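Long-range contacts in hypothetical protein (Staphylococcus aureus subsp. aureus, PDB 1QYI), which is of unknown function but is probably a hydrolase of the haloacid dehalogenase (HAD) superfamily with a large helical cap: residues T25-L30 and L81-F85; W78-F82 and L173-Q178; I87-D91 and L128-P133; I92-L96 and I118-L122. All blocks are in the same frame, centred on the assembly; numbering follows the deposited sequence.

All four contacts lie on helix 77-93 or its C-terminal end, within the helical region inserted between strands 3-6 and 233-237 of the parallel sheet, the position of a C1 cap in HAD proteins. In order along this helix, contact 2 uses 78-82, contact 1 uses 81-85, contact 3 uses 87-91 and contact 4 uses 92-96. Contacts 1 and 2 share L81 and F82, with centres about 8 Å apart; contact 3 is centred about 10 Å from contact 1 and contact 4 about 13 Å from contact 3. The helix thus packs on helices 16-31 and 172-195 in its first half, and on the connection between helices 111-115 and 134-137 further along.

Contact 1. Residues T25-L30 and L81-F85; sequences TVYELL and LFIVF
Two helices of the cap-like helical domain, 16-31 and 77-93, pack here through wholly buried side chains. Over segments 25-30 and 81-85 the axes approach to 9.6 Å and run in broadly the same direction, with a signed crossing angle of -40°. Backbone bonds join L29 N to T25 O (2.9 Å) and F85 N to L81 O (3.0 Å). V26 and F85 set the register, their CA atoms 5.5 Å apart. T25 (chi1 m) opens the interface with its methyl, CG2 lying 3.8 Å from L81 CD1, while its hydroxyl turns back to the carbonyl of V21 in its own helix. V26 (chi1 t) enters between three residues of the facing helix: CG2 is 3.8 Å from L81 CB, and CG1 is 3.9 Å from both V84 CG1 and F85 CB. L29 covers one face of F85 (chi1 t, chi2 76°), which has the largest area covered in this contact: L29 CD2 stands 4.1 Å from the ring centroid, 5° off its normal, a CH-pi contact, and L29 CB is 3.4 Å from F85 CE1. L30 N bonds to Y27 O (3.0 Å), an i to i-3 bond near the end of helix 16-31, and L30 CD1 lies 3.4 Å from F85 CE1.

Contact 2. Residues W78-F82 and L173-Q178; sequences WDMLF and LWTLAQ
An aromatic cluster of W78, F82 and W174 joins helix 77-93 to helix 172-195 inside the helical domain. The axes of segments 78-82 and 173-178 come within 9.4 Å and cross steeply, at a signed angle of 109°. Two pairs fix the register: W78 and Q178, with CA atoms 5.6 Å apart, and F82 and W174, with CA atoms 6.2 Å apart. W174 (chi1 t, chi2 90°) directs its edge toward the face of F82 (chi1 t); the five-membered ring of W174 and the F82 ring have centroids 4.9 Å apart and planes at 63°. W174 CZ2 lies 3.6 Å from W78 CB, and W174 NE1 donates a hydrogen bond of 3.2 Å to D79 OD1. This carboxylate also forms a salt bridge with K144. Q178 lies over one face of W78 (chi1 m) in a CH-pi contact, CG 3.3 Å from the five-membered-ring centroid and 4° off the normal. A177 CB packs on L81 CD1 at 3.5 Å, and F82 CE1 meets L173 CD1 at 3.5 Å. A water donates to W174 O at 2.7 Å and, weakly, to W78 O at 3.5 Å, linking the two backbones. Y148 of helix 144-158 touches W174. This is an aromatic cluster at a steep helix crossing, in an all-helical insertion whose position is consistent with a C1 cap of the HAD fold.

Contact 3. Residues I87-D91 and L128-P133; sequences IHLID and LNEQLP
Residues 87-91 form one turn of helix, with D91 N bonded to I87 O at 3.2 Å, whereas 128-133 has no regular structure. In the latter, N129 adopts positive backbone angles (phi 58°, psi 66°), and the chain bends back so that L132 N donates to N129 O at 3.1 Å. The CA atoms of I87 and P133 are 5.5 Å apart and those of H88 and L128 7.3 Å. H88 (chi1 m) extends its imidazole into this bend. L128 CD1 covers one face of the ring in a CH-pi contact, 4.1 Å from the centroid and 8° off the normal; N129 O lies at the ring edge, 3.5 Å from H88 CE1; and P133 CD is also 3.5 Å from H88 CE1. A water lies 3.1 Å from H88 NE2 and donates to E130 O at 2.6 Å, so helix and loop are linked through solvent, with no direct hydrogen bond between them. The contact joins the connection between helices 111-115 and 134-137 to helix 77-93 within the helical insertion, where the loop bends round the H88 imidazole. I87 (chi1 m, chi2 m) adds apolar packing, its CG2 3.4 Å from L132 CG and 3.8 Å from P133 CD. L132 (chi1 t, chi2 p) places CD2 3.4 Å from both I87 O and D91 CG. E130 forms a salt bridge with R58.

Contact 4. Residues I92-L96 and I118-L122; sequences ILKKL and ISTNL
L96, I118 and L122 carry most of this apolar contact, whose centre is about 32 Å from the centre of the chain. L96 (chi1 m, chi2 t) sits just past the end of helix 77-93, where residues L93 to L96 make a type I beta turn, with a weak hydrogen bond of 3.5 Å from L96 N to L93 O. Its side chain reaches across to 118-122: CD1 is 3.7 Å from I118 CG2, and CD2 lies 3.2 Å from N121 O, 3.7 Å from N121 CB and 4.1 Å from L122 CD2. I118 (chi1 m, chi2 t) precedes a short 3-10 segment at 119-120, with N121 N donating to I118 O at 3.1 Å. Besides L96, it meets two residues at the end of the helix, as I118 CG2 lies 4.0 Å from I92 CG2 and I118 CD1 3.8 Å from L93 CD2. L122 (chi1 m, chi2 t) points its CD2 at I92 CG2, 4.2 Å away, and at K95 CB, 4.1 Å away. The CA atoms of L96 and L122 are 6.5 Å apart and those of L93 and I118 7.9 Å; no hydrogen bond crosses between the segments. F104 of helix 98-106 touches both L93 and I118. Aliphatic side chains thus pack the C-terminal end of helix 77-93 against the 3-10 segment and its flanks, at the periphery of a helical, cap-like insertion in a HAD-type fold.

Contact 1. Residues T25-L30 and L81-F85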
loop_
_atom_site.group_PDB
_atom_site.type_symbol
_atom_site.label_atom_id
_atom_site.label_comp_id
_atom_site.label_asym_id
_atom_site.label_seq_id
_atom_site.Cartn_x
_atom_site.Cartn_y
_atom_site.Cartn_z
ATOM N N THR A 25 -6.332 -5.991 10.304
ATOM C CA THR A 25 -6.716 -4.791 11.026
ATOM C C THR A 25 -8.196 -4.836 11.358
ATOM O O THR A 25 -8.580 -4.760 12.527
ATOM C CB THR A 25 -6.394 -3.546 10.220
ATOM O OG1 THR A 25 -4.971 -3.433 10.113
ATOM C CG2 THR A 25 -6.940 -2.310 10.904
ATOM N N VAL A 26 -9.020 -4.979 10.329
ATOM C CA VAL A 26 -10.463 -5.052 10.505
ATOM C C VAL A 26 -10.808 -6.140 11.522
ATOM O O VAL A 26 -11.601 -5.929 12.444
ATOM C CB VAL A 26 -11.140 -5.365 9.155
ATOM C CG1 VAL A 26 -12.650 -5.280 9.284
ATOM C CG2 VAL A 26 -10.639 -4.400 8.098
ATOM N N TYR A 27 -10.181 -7.300 11.367
ATOM C CA TYR A 27 -10.428 -8.423 12.268
ATOM C C TYR A 27 -10.024 -8.122 13.729
ATOM O O TYR A 27 -10.760 -8.436 14.660
ATOM C CB TYR A 27 -9.703 -9.671 11.726
ATOM C CG TYR A 27 -10.224 -10.999 12.243
ATOM C CD1 TYR A 27 -11.563 -11.382 12.063
ATOM C CD2 TYR A 27 -9.375 -11.879 12.911
ATOM C CE1 TYR A 27 -12.034 -12.614 12.548
ATOM C CE2 TYR A 27 -9.827 -13.101 13.394
ATOM C CZ TYR A 27 -11.147 -13.467 13.219
ATOM O OH TYR A 27 -11.572 -14.666 13.749
ATOM N N GLU A 28 -8.868 -7.506 13.942
ATOM C CA GLU A 28 -8.459 -7.197 15.304
ATOM C C GLU A 28 -9.366 -6.160 15.941
ATOM O O GLU A 28 -9.584 -6.161 17.152
ATOM C CB GLU A 28 -7.046 -6.658 15.339
ATOM C CG GLU A 28 -6.461 -6.644 16.732
ATOM C CD GLU A 28 -5.252 -5.756 16.828
ATOM O OE1 GLU A 28 -4.557 -5.575 15.792
ATOM O OE2 GLU A 28 -4.993 -5.253 17.948
ATOM N N LEU A 29 -9.871 -5.253 15.121
ATOM C CA LEU A 29 -10.767 -4.211 15.597
ATOM C C LEU A 29 -12.145 -4.811 15.883
ATOM O O LEU A 29 -13.023 -4.154 16.452
ATOM C CB LEU A 29 -10.890 -3.117 14.533
ATOM C CG LEU A 29 -10.340 -1.717 14.811
ATOM C CD1 LEU A 29 -9.116 -1.769 15.714
ATOM C CD2 LEU A 29 -9.990 -1.074 13.468
ATOM N N LEU A 30 -12.330 -6.074 15.516
ATOM C CA LEU A 30 -13.628 -6.708 15.709
ATOM C C LEU A 30 -13.714 -7.729 16.834
ATOM O O LEU A 30 -14.708 -7.755 17.560
ATOM C CB LEU A 30 -14.054 -7.353 14.394
ATOM C CG LEU A 30 -15.380 -6.987 13.744
ATOM C CD1 LEU A 30 -15.749 -5.526 13.872
ATOM C CD2 LEU A 30 -15.218 -7.360 12.301
ATOM N N LEU A 81 -9.610 -0.627 4.618
ATOM C CA LEU A 81 -9.882 -1.294 5.877
ATOM C C LEU A 81 -10.840 -0.456 6.722
ATOM O O LEU A 81 -11.645 -0.998 7.476
ATOM C CB LEU A 81 -8.577 -1.546 6.632
ATOM C CG LEU A 81 -7.769 -0.346 7.122
ATOM C CD1 LEU A 81 -8.340 0.162 8.445
ATOM C CD2 LEU A 81 -6.311 -0.773 7.328
ATOM N N PHE A 82 -10.761 0.864 6.598
ATOM C CA PHE A 82 -11.651 1.734 7.359
ATOM C C PHE A 82 -13.106 1.554 6.929
ATOM O O PHE A 82 -13.972 1.357 7.775
ATOM C CB PHE A 82 -11.255 3.204 7.182
ATOM C CG PHE A 82 -12.205 4.178 7.843
ATOM C CD1 PHE A 82 -12.218 4.330 9.230
ATOM C CD2 PHE A 82 -13.072 4.958 7.075
ATOM C CE1 PHE A 82 -13.069 5.244 9.841
ATOM C CE2 PHE A 82 -13.931 5.879 7.676
ATOM C CZ PHE A 82 -13.928 6.024 9.066
ATOM N N ILE A 83 -13.372 1.642 5.624
ATOM C CA ILE A 83 -14.733 1.501 5.104
ATOM C C ILE A 83 -15.324 0.132 5.438
ATOM O O ILE A 83 -16.479 0.025 5.855
ATOM C CB ILE A 83 -14.793 1.743 3.545
ATOM C CG1 ILE A 83 -15.432 3.107 3.232
ATOM C CG2 ILE A 83 -15.672 0.702 2.863
ATOM C CD1 ILE A 83 -14.635 4.323 3.664
ATOM N N VAL A 84 -14.527 -0.912 5.263
ATOM C CA VAL A 84 -14.965 -2.275 5.551
ATOM C C VAL A 84 -15.312 -2.435 7.036
ATOM O O VAL A 84 -16.279 -3.104 7.391
ATOM C CB VAL A 84 -13.863 -3.295 5.158
ATOM C CG1 VAL A 84 -14.169 -4.665 5.743
ATOM C CG2 VAL A 84 -13.772 -3.375 3.635
ATOM N N PHE A 85 -14.529 -1.809 7.906
ATOM C CA PHE A 85 -14.782 -1.922 9.327
ATOM C C PHE A 85 -15.967 -1.072 9.770
ATOM O O PHE A 85 -16.628 -1.390 10.766
ATOM C CB PHE A 85 -13.541 -1.525 10.115
ATOM C CG PHE A 85 -13.778 -1.458 11.587
ATOM C CD1 PHE A 85 -13.879 -2.621 12.340
ATOM C CD2 PHE A 85 -13.959 -0.221 12.217
ATOM C CE1 PHE A 85 -14.159 -2.557 13.702
ATOM C CE2 PHE A 85 -14.241 -0.145 13.579
ATOM C CZ PHE A 85 -14.342 -1.314 14.330
#

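Contact 2. Residues W78-F82 and L173-Q178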
loop_
_atom_site.group_PDB
_atom_site.type_symbol
_atom_site.label_atom_id
_atom_site.label_comp_id
_atom_site.label_asym_id
_atom_site.label_seq_id
_atom_site.Cartn_x
_atom_site.Cartn_y
_atom_site.Cartn_z
ATOM N N TRP A 78 -5.404 1.993 4.010
ATOM C CA TRP A 78 -5.979 2.629 5.189
ATOM C C TRP A 78 -7.464 2.885 4.926
ATOM O O TRP A 78 -8.325 2.474 5.711
ATOM C CB TRP A 78 -5.271 3.958 5.502
ATOM C CG TRP A 78 -3.802 3.826 5.854
ATOM C CD1 TRP A 78 -3.186 2.743 6.441
ATOM C CD2 TRP A 78 -2.785 4.832 5.714
ATOM N NE1 TRP A 78 -1.864 3.020 6.673
ATOM C CE2 TRP A 78 -1.585 4.293 6.238
ATOM C CE3 TRP A 78 -2.767 6.138 5.198
ATOM C CZ2 TRP A 78 -0.376 5.017 6.268
ATOM C CZ3 TRP A 78 -1.563 6.862 5.225
ATOM C CH2 TRP A 78 -0.384 6.295 5.758
ATOM N N ASP A 79 -7.766 3.543 3.809
ATOM C CA ASP A 79 -9.154 3.832 3.478
ATOM C C ASP A 79 -9.996 2.561 3.341
ATOM O O ASP A 79 -11.108 2.487 3.874
ATOM C CB ASP A 79 -9.244 4.650 2.186
ATOM C CG ASP A 79 -8.625 6.034 2.322
ATOM O OD1 ASP A 79 -8.992 6.771 3.263
ATOM O OD2 ASP A 79 -7.768 6.387 1.481
HETATM N N MSE A 80 -9.462 1.563 2.642
HETATM C CA MSE A 80 -10.182 0.310 2.441
HETATM C C MSE A 80 -10.581 -0.397 3.740
HETATM O O MSE A 80 -11.748 -0.737 3.935
HETATM C CB MSE A 80 -9.358 -0.649 1.581
HETATM C CG MSE A 80 -9.043 -0.128 0.198
HETATM SE SE MSE A 80 -8.290 -1.494 -0.930
HETATM C CE MSE A 80 -7.004 -2.251 0.330
ATOM N N LEU A 81 -9.610 -0.627 4.618
ATOM C CA LEU A 81 -9.882 -1.294 5.877
ATOM C C LEU A 81 -10.840 -0.456 6.722
ATOM O O LEU A 81 -11.645 -0.998 7.476
ATOM C CB LEU A 81 -8.577 -1.546 6.632
ATOM C CG LEU A 81 -7.769 -0.346 7.122
ATOM C CD1 LEU A 81 -8.340 0.162 8.445
ATOM C CD2 LEU A 81 -6.311 -0.773 7.328
ATOM N N PHE A 82 -10.761 0.864 6.598
ATOM C CA PHE A 82 -11.651 1.734 7.359
ATOM C C PHE A 82 -13.106 1.554 6.929
ATOM O O PHE A 82 -13.972 1.357 7.775
ATOM C CB PHE A 82 -11.255 3.204 7.182
ATOM C CG PHE A 82 -12.205 4.178 7.843
ATOM C CD1 PHE A 82 -12.218 4.330 9.230
ATOM C CD2 PHE A 82 -13.072 4.958 7.075
ATOM C CE1 PHE A 82 -13.069 5.244 9.841
ATOM C CE2 PHE A 82 -13.931 5.879 7.676
ATOM C CZ PHE A 82 -13.928 6.024 9.066
ATOM N N LEU A 173 -11.843 7.820 14.340
ATOM C CA LEU A 173 -11.944 6.385 14.084
ATOM C C LEU A 173 -10.959 6.000 12.982
ATOM O O LEU A 173 -10.325 4.949 13.050
ATOM C CB LEU A 173 -13.361 6.005 13.633
ATOM C CG LEU A 173 -13.912 4.581 13.850
ATOM C CD1 LEU A 173 -14.788 4.243 12.663
ATOM C CD2 LEU A 173 -12.806 3.547 14.002
ATOM N N TRP A 174 -10.837 6.857 11.969
ATOM C CA TRP A 174 -9.935 6.599 10.850
ATOM C C TRP A 174 -8.486 6.546 11.333
ATOM O O TRP A 174 -7.679 5.756 10.840
ATOM C CB TRP A 174 -10.064 7.694 9.787
ATOM C CG TRP A 174 -9.300 7.390 8.522
ATOM C CD1 TRP A 174 -9.767 6.724 7.429
ATOM C CD2 TRP A 174 -7.923 7.690 8.255
ATOM N NE1 TRP A 174 -8.775 6.591 6.492
ATOM C CE2 TRP A 174 -7.645 7.180 6.961
ATOM C CE3 TRP A 174 -6.917 8.346 8.963
ATOM C CZ2 TRP A 174 -6.358 7.302 6.377
ATOM C CZ3 TRP A 174 -5.653 8.460 8.378
ATOM C CH2 TRP A 174 -5.392 7.949 7.092
ATOM N N THR A 175 -8.174 7.414 12.292
ATOM C CA THR A 175 -6.846 7.491 12.882
ATOM C C THR A 175 -6.554 6.227 13.682
ATOM O O THR A 175 -5.443 5.708 13.644
ATOM C CB THR A 175 -6.739 8.747 13.780
ATOM O OG1 THR A 175 -6.984 9.905 12.977
ATOM C CG2 THR A 175 -5.359 8.868 14.410
ATOM N N LEU A 176 -7.565 5.726 14.387
ATOM C CA LEU A 176 -7.422 4.507 15.171
ATOM C C LEU A 176 -7.087 3.332 14.270
ATOM O O LEU A 176 -6.058 2.676 14.446
ATOM C CB LEU A 176 -8.711 4.181 15.927
ATOM C CG LEU A 176 -8.704 2.840 16.671
ATOM C CD1 LEU A 176 -7.555 2.801 17.680
ATOM C CD2 LEU A 176 -10.043 2.628 17.371
ATOM N N ALA A 177 -7.965 3.073 13.305
ATOM C CA ALA A 177 -7.799 1.974 12.370
ATOM C C ALA A 177 -6.472 2.067 11.648
ATOM O O ALA A 177 -5.828 1.058 11.386
ATOM C CB ALA A 177 -8.929 1.986 11.364
ATOM N N GLN A 178 -6.056 3.284 11.340
ATOM C CA GLN A 178 -4.816 3.454 10.625
ATOM C C GLN A 178 -3.617 3.186 11.526
ATOM O O GLN A 178 -2.593 2.687 11.058
ATOM C CB GLN A 178 -4.765 4.848 10.000
ATOM C CG GLN A 178 -3.612 5.050 9.058
ATOM C CD GLN A 178 -2.481 5.815 9.706
ATOM O OE1 GLN A 178 -2.278 5.738 10.920
ATOM N NE2 GLN A 178 -1.727 6.555 8.897
HETATM O O HOH W 1 -8.015 3.904 8.862
#

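Contact 3. Residues I87-D91 and L128-P133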
loop_
_atom_site.group_PDB
_atom_site.type_symbol
_atom_site.label_atom_id
_atom_site.label_comp_id
_atom_site.label_asym_id
_atom_site.label_seq_id
_atom_site.Cartn_x
_atom_site.Cartn_y
_atom_site.Cartn_z
ATOM N N ILE A 87 -18.744 -0.524 7.981
ATOM C CA ILE A 87 -19.942 -1.234 7.554
ATOM C C ILE A 87 -20.370 -2.237 8.620
ATOM O O ILE A 87 -21.560 -2.420 8.877
ATOM C CB ILE A 87 -19.687 -1.961 6.210
ATOM C CG1 ILE A 87 -19.327 -0.933 5.142
ATOM C CG2 ILE A 87 -20.922 -2.741 5.782
ATOM C CD1 ILE A 87 -20.365 0.168 5.022
ATOM N N HIS A 88 -19.392 -2.882 9.245
ATOM C CA HIS A 88 -19.689 -3.843 10.290
ATOM C C HIS A 88 -20.005 -3.126 11.586
ATOM O O HIS A 88 -20.811 -3.605 12.379
ATOM C CB HIS A 88 -18.520 -4.795 10.509
ATOM C CG HIS A 88 -18.294 -5.736 9.374
ATOM N ND1 HIS A 88 -19.335 -6.376 8.722
ATOM C CD2 HIS A 88 -17.165 -6.160 8.770
ATOM C CE1 HIS A 88 -18.851 -7.144 7.775
ATOM N NE2 HIS A 88 -17.531 -7.036 7.775
ATOM N N LEU A 89 -19.374 -1.977 11.804
ATOM C CA LEU A 89 -19.620 -1.228 13.018
ATOM C C LEU A 89 -21.057 -0.733 12.984
ATOM O O LEU A 89 -21.814 -0.933 13.931
ATOM C CB LEU A 89 -18.655 -0.044 13.133
ATOM C CG LEU A 89 -18.880 0.848 14.362
ATOM C CD1 LEU A 89 -18.783 0.018 15.617
ATOM C CD2 LEU A 89 -17.880 1.973 14.374
ATOM N N ILE A 90 -21.426 -0.089 11.883
ATOM C CA ILE A 90 -22.778 0.432 11.703
ATOM C C ILE A 90 -23.789 -0.720 11.864
ATOM O O ILE A 90 -24.876 -0.535 12.405
ATOM C CB ILE A 90 -22.924 1.102 10.285
ATOM C CG1 ILE A 90 -22.125 2.396 10.243
ATOM C CG2 ILE A 90 -24.381 1.418 9.977
ATOM C CD1 ILE A 90 -21.781 2.859 8.847
ATOM N N ASP A 91 -23.402 -1.910 11.407
ATOM C CA ASP A 91 -24.249 -3.096 11.473
ATOM C C ASP A 91 -24.506 -3.554 12.915
ATOM O O ASP A 91 -25.610 -3.989 13.261
ATOM C CB ASP A 91 -23.608 -4.224 10.653
ATOM C CG ASP A 91 -24.575 -5.352 10.356
ATOM O OD1 ASP A 91 -25.778 -5.070 10.139
ATOM O OD2 ASP A 91 -24.130 -6.517 10.294
ATOM N N LEU A 128 -21.734 -11.788 12.372
ATOM C CA LEU A 128 -20.928 -10.940 11.500
ATOM C C LEU A 128 -21.482 -10.472 10.153
ATOM O O LEU A 128 -21.503 -9.263 9.879
ATOM C CB LEU A 128 -19.572 -11.597 11.278
ATOM C CG LEU A 128 -18.493 -10.689 10.695
ATOM C CD1 LEU A 128 -18.446 -9.330 11.398
ATOM C CD2 LEU A 128 -17.175 -11.415 10.847
ATOM N N ASN A 129 -21.922 -11.414 9.322
ATOM C CA ASN A 129 -22.443 -11.100 7.991
ATOM C C ASN A 129 -21.379 -10.347 7.178
ATOM O O ASN A 129 -21.556 -9.177 6.819
ATOM C CB ASN A 129 -23.723 -10.261 8.090
ATOM C CG ASN A 129 -24.324 -9.934 6.724
ATOM O OD1 ASN A 129 -25.290 -9.177 6.630
ATOM N ND2 ASN A 129 -23.757 -10.502 5.666
ATOM N N GLU A 130 -20.282 -11.041 6.878
ATOM C CA GLU A 130 -19.160 -10.462 6.144
ATOM C C GLU A 130 -19.423 -10.183 4.673
ATOM O O GLU A 130 -18.496 -10.013 3.888
ATOM C CB GLU A 130 -17.906 -11.341 6.306
ATOM C CG GLU A 130 -18.139 -12.852 6.295
ATOM C CD GLU A 130 -18.911 -13.353 7.508
ATOM O OE1 GLU A 130 -18.356 -13.341 8.629
ATOM O OE2 GLU A 130 -20.084 -13.748 7.330
ATOM N N GLN A 131 -20.691 -10.110 4.304
ATOM C CA GLN A 131 -21.040 -9.832 2.923
ATOM C C GLN A 131 -21.622 -8.409 2.848
ATOM O O GLN A 131 -21.686 -7.798 1.776
ATOM C CB GLN A 131 -22.070 -10.854 2.439
ATOM C CG GLN A 131 -22.184 -10.979 0.927
ATOM C CD GLN A 131 -21.231 -12.002 0.325
ATOM O OE1 GLN A 131 -20.018 -11.791 0.241
ATOM N NE2 GLN A 131 -21.784 -13.132 -0.081
ATOM N N LEU A 132 -22.023 -7.881 4.002
ATOM C CA LEU A 132 -22.611 -6.550 4.085
ATOM C C LEU A 132 -21.831 -5.451 3.353
ATOM O O LEU A 132 -22.402 -4.722 2.534
ATOM C CB LEU A 132 -22.801 -6.147 5.552
ATOM C CG LEU A 132 -23.568 -4.836 5.756
ATOM C CD1 LEU A 132 -24.967 -4.975 5.177
ATOM C CD2 LEU A 132 -23.634 -4.496 7.235
ATOM N N PRO A 133 -20.518 -5.311 3.637
ATOM C CA PRO A 133 -19.742 -4.266 2.959
ATOM C C PRO A 133 -19.841 -4.343 1.437
ATOM O O PRO A 133 -19.940 -3.318 0.759
ATOM C CB PRO A 133 -18.322 -4.486 3.487
ATOM C CG PRO A 133 -18.306 -5.936 3.882
ATOM C CD PRO A 133 -19.656 -6.139 4.502
HETATM O O HOH W 2 -16.801 -8.447 5.157
#

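Contact 4. Residues I92-L96 and I118-L122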
loop_
_atom_site.group_PDB
_atom_site.type_symbol
_atom_site.label_atom_id
_atom_site.label_comp_id
_atom_site.label_asym_id
_atom_site.label_seq_id
_atom_site.Cartn_x
_atom_site.Cartn_y
_atom_site.Cartn_z
ATOM N N ILE A 92 -23.476 -3.457 13.747
ATOM C CA ILE A 92 -23.560 -3.839 15.150
ATOM C C ILE A 92 -24.303 -2.744 15.928
ATOM O O ILE A 92 -25.028 -3.032 16.884
ATOM C CB ILE A 92 -22.133 -4.044 15.756
ATOM C CG1 ILE A 92 -21.400 -5.133 14.983
ATOM C CG2 ILE A 92 -22.221 -4.442 17.224
ATOM C CD1 ILE A 92 -19.972 -5.337 15.418
ATOM N N LEU A 93 -24.128 -1.491 15.517
ATOM C CA LEU A 93 -24.783 -0.372 16.189
ATOM C C LEU A 93 -26.286 -0.304 15.956
ATOM O O LEU A 93 -27.001 0.352 16.714
ATOM C CB LEU A 93 -24.162 0.952 15.757
ATOM C CG LEU A 93 -22.727 1.162 16.211
ATOM C CD1 LEU A 93 -22.183 2.392 15.523
ATOM C CD2 LEU A 93 -22.666 1.307 17.720
ATOM N N LYS A 94 -26.766 -0.972 14.915
ATOM C CA LYS A 94 -28.189 -0.965 14.614
ATOM C C LYS A 94 -28.910 -2.030 15.442
ATOM O O LYS A 94 -30.105 -2.262 15.272
ATOM C CB LYS A 94 -28.399 -1.212 13.118
ATOM C CG LYS A 94 -29.813 -0.970 12.626
ATOM C CD LYS A 94 -29.901 -1.094 11.111
ATOM C CE LYS A 94 -29.566 -2.502 10.645
ATOM N NZ LYS A 94 -29.536 -2.608 9.156
ATOM N N LYS A 95 -28.171 -2.675 16.342
ATOM C CA LYS A 95 -28.735 -3.703 17.207
ATOM C C LYS A 95 -28.943 -3.159 18.625
ATOM O O LYS A 95 -29.567 -3.813 19.462
ATOM C CB LYS A 95 -27.816 -4.931 17.252
ATOM C CG LYS A 95 -27.549 -5.569 15.893
ATOM C CD LYS A 95 -28.730 -6.372 15.377
ATOM C CE LYS A 95 -28.835 -7.731 16.070
ATOM N NZ LYS A 95 -27.706 -8.655 15.699
ATOM N N LEU A 96 -28.417 -1.967 18.894
ATOM C CA LEU A 96 -28.563 -1.340 20.210
ATOM C C LEU A 96 -29.692 -0.316 20.153
ATOM O O LEU A 96 -30.179 0.019 19.070
ATOM C CB LEU A 96 -27.268 -0.634 20.627
ATOM C CG LEU A 96 -25.946 -1.404 20.634
ATOM C CD1 LEU A 96 -24.851 -0.485 21.160
ATOM C CD2 LEU A 96 -26.058 -2.653 21.483
ATOM N N ILE A 118 -19.864 -1.729 23.784
ATOM C CA ILE A 118 -20.963 -2.022 22.880
ATOM C C ILE A 118 -21.429 -3.470 22.979
ATOM O O ILE A 118 -22.628 -3.741 22.988
ATOM C CB ILE A 118 -20.550 -1.714 21.420
ATOM C CG1 ILE A 118 -20.339 -0.212 21.243
ATOM C CG2 ILE A 118 -21.604 -2.207 20.468
ATOM C CD1 ILE A 118 -19.744 0.158 19.912
ATOM N N SER A 119 -20.469 -4.387 23.059
ATOM C CA SER A 119 -20.745 -5.816 23.139
ATOM C C SER A 119 -21.584 -6.201 24.365
ATOM O O SER A 119 -22.367 -7.153 24.318
ATOM C CB SER A 119 -19.417 -6.580 23.151
ATOM O OG SER A 119 -19.598 -7.954 22.832
ATOM N N THR A 120 -21.423 -5.463 25.459
ATOM C CA THR A 120 -22.163 -5.748 26.680
ATOM C C THR A 120 -23.653 -5.415 26.572
ATOM O O THR A 120 -24.463 -5.911 27.356
ATOM C CB THR A 120 -21.574 -4.968 27.880
ATOM O OG1 THR A 120 -21.804 -3.558 27.715
ATOM C CG2 THR A 120 -20.065 -5.220 27.988
ATOM N N ASN A 121 -24.007 -4.586 25.591
ATOM C CA ASN A 121 -25.392 -4.163 25.387
ATOM C C ASN A 121 -26.105 -4.906 24.261
ATOM O O ASN A 121 -27.195 -4.507 23.836
ATOM C CB ASN A 121 -25.437 -2.663 25.107
ATOM C CG ASN A 121 -25.010 -1.839 26.300
ATOM O OD1 ASN A 121 -24.333 -0.823 26.157
ATOM N ND2 ASN A 121 -25.416 -2.269 27.488
ATOM N N LEU A 122 -25.481 -5.977 23.782
ATOM C CA LEU A 122 -26.040 -6.802 22.717
ATOM C C LEU A 122 -27.018 -7.807 23.297
ATOM O O LEU A 122 -26.623 -8.719 24.022
ATOM C CB LEU A 122 -24.931 -7.554 21.987
ATOM C CG LEU A 122 -24.097 -6.725 21.023
ATOM C CD1 LEU A 122 -22.947 -7.554 20.500
ATOM C CD2 LEU A 122 -24.986 -6.245 19.895
#